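PDB 1D2Z: protein Tube from Drosophila melanogaster, which recruits the kinase Pelle to the plasma membrane through its death domain and activates it in the Toll signalling pathway that sets embryonic dorsoventral polarity. Local coordinates for residues Val107-Leu110 with Leu111-Val115. Numbering follows the deposited sequence.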
loop_
_atom_site.group_PDB
_atom_site.type_symbol
_atom_site.label_atom_id
_atom_site.label_comp_id
_atom_site.label_asym_id
_atom_site.label_seq_id
_atom_site.Cartn_x
_atom_site.Cartn_y
_atom_site.Cartn_z
ATOM N N VAL B 107 -8.011 3.099 -15.417
ATOM C CA VAL B 107 -8.049 3.431 -13.997
ATOM C C VAL B 107 -8.857 2.400 -13.198
ATOM O O VAL B 107 -8.516 2.092 -12.052
ATOM C CB VAL B 107 -8.668 4.836 -13.767
ATOM C CG1 VAL B 107 -8.867 5.099 -12.277
ATOM C CG2 VAL B 107 -7.772 5.918 -14.370
ATOM N N GLY B 108 -9.930 1.889 -13.804
ATOM C CA GLY B 108 -10.784 0.907 -13.152
ATOM C C GLY B 108 -10.077 -0.426 -12.986
ATOM O O GLY B 108 -10.222 -1.083 -11.957
ATOM N N VAL B 109 -9.327 -0.831 -14.010
ATOM C CA VAL B 109 -8.567 -2.071 -13.964
ATOM C C VAL B 109 -7.434 -1.923 -12.949
ATOM O O VAL B 109 -7.166 -2.838 -12.177
ATOM C CB VAL B 109 -8.009 -2.445 -15.359
ATOM C CG1 VAL B 109 -6.897 -3.474 -15.237
ATOM C CG2 VAL B 109 -9.130 -3.002 -16.227
ATOM N N LEU B 110 -6.797 -0.753 -12.932
ATOM C CA LEU B 110 -5.710 -0.492 -11.989
ATOM C C LEU B 110 -6.218 -0.584 -10.551
ATOM O O LEU B 110 -5.626 -1.276 -9.725
ATOM C CB LEU B 110 -5.100 0.890 -12.228
ATOM C CG LEU B 110 -4.205 1.445 -11.109
ATOM C CD1 LEU B 110 -2.903 0.659 -11.033
ATOM C CD2 LEU B 110 -3.927 2.925 -11.352
ATOM N N LEU B 111 -7.333 0.089 -10.271
ATOM C CA LEU B 111 -7.914 0.093 -8.931
ATOM C C LEU B 111 -8.188 -1.316 -8.415
ATOM O O LEU B 111 -7.793 -1.657 -7.306
ATOM C CB LEU B 111 -9.204 0.921 -8.894
ATOM C CG LEU B 111 -9.969 0.882 -7.562
ATOM C CD1 LEU B 111 -9.088 1.425 -6.452
ATOM C CD2 LEU B 111 -11.271 1.679 -7.647
ATOM N N GLN B 112 -8.846 -2.134 -9.230
ATOM C CA GLN B 112 -9.167 -3.499 -8.832
ATOM C C GLN B 112 -7.925 -4.371 -8.640
ATOM O O GLN B 112 -7.893 -5.209 -7.738
ATOM C CB GLN B 112 -10.150 -4.122 -9.820
ATOM C CG GLN B 112 -11.532 -3.511 -9.704
ATOM C CD GLN B 112 -12.475 -3.974 -10.789
ATOM O OE1 GLN B 112 -13.244 -4.917 -10.599
ATOM N NE2 GLN B 112 -12.434 -3.300 -11.932
ATOM N N LEU B 113 -6.901 -4.164 -9.466
ATOM C CA LEU B 113 -5.657 -4.925 -9.315
ATOM C C LEU B 113 -4.924 -4.468 -8.046
ATOM O O LEU B 113 -4.339 -5.284 -7.343
ATOM C CB LEU B 113 -4.755 -4.789 -10.548
ATOM C CG LEU B 113 -5.254 -5.489 -11.824
ATOM C CD1 LEU B 113 -4.273 -5.272 -12.957
ATOM C CD2 LEU B 113 -5.435 -6.987 -11.572
ATOM N N LEU B 114 -4.996 -3.172 -7.732
ATOM C CA LEU B 114 -4.350 -2.647 -6.525
ATOM C C LEU B 114 -4.978 -3.295 -5.291
ATOM O O LEU B 114 -4.276 -3.691 -4.357
ATOM C CB LEU B 114 -4.489 -1.124 -6.447
ATOM C CG LEU B 114 -3.719 -0.296 -7.481
ATOM C CD1 LEU B 114 -4.122 1.173 -7.361
ATOM C CD2 LEU B 114 -2.222 -0.458 -7.264
ATOM N N VAL B 115 -6.299 -3.444 -5.325
ATOM C CA VAL B 115 -7.051 -4.055 -4.232
ATOM C C VAL B 115 -6.679 -5.535 -4.086
ATOM O O VAL B 115 -6.466 -6.014 -2.976
ATOM C CB VAL B 115 -8.579 -3.908 -4.464
ATOM C CG1 VAL B 115 -9.374 -4.691 -3.404
ATOM C CG2 VAL B 115 -8.967 -2.428 -4.433
#
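Q112 sends its side chain back toward the preceding turn of helix 107-116 and binds the carbonyl of G108 twice, adding a side-chain bond to the i to i+4 backbone bond at the same acceptor. Its main-chain N reaches G108 O at 3.2 Å, while its NE2 reaches the same G108 O at 3.1 Å from the opposite face of the carbonyl plane. That second bond is straight, yet it comes from well above the plane, 62° out of it, with the oxygen almost in the plane of the glutamine amide. CG of Q112 lies beside its own backbone N (chi1 -71°) and the chain then runs extended, which brings the amide over the preceding turn. The same amide also bonds C48 O through NE2 and L54 N through OE1.

Apolar pairs line other sides of the helix. V109 and L113 run alongside each other, CG1 of V109 meeting CD1 of L113 at 3.9 Å, and V109 continues onto helix 45-49. L110 CG touches L114 CD1 at 3.8 Å as the two side chains cross at a slant, both packed on L35 and V126 in the helical bundle of the death domain. With an alanine here instead of Q112, C48 O and L54 N would probably lose these amide partners, and G108 O its second donor. One amide, gripped by three bonds, thus joins helix 107-116 to C48 of helix 45-49 and to L54 beyond it.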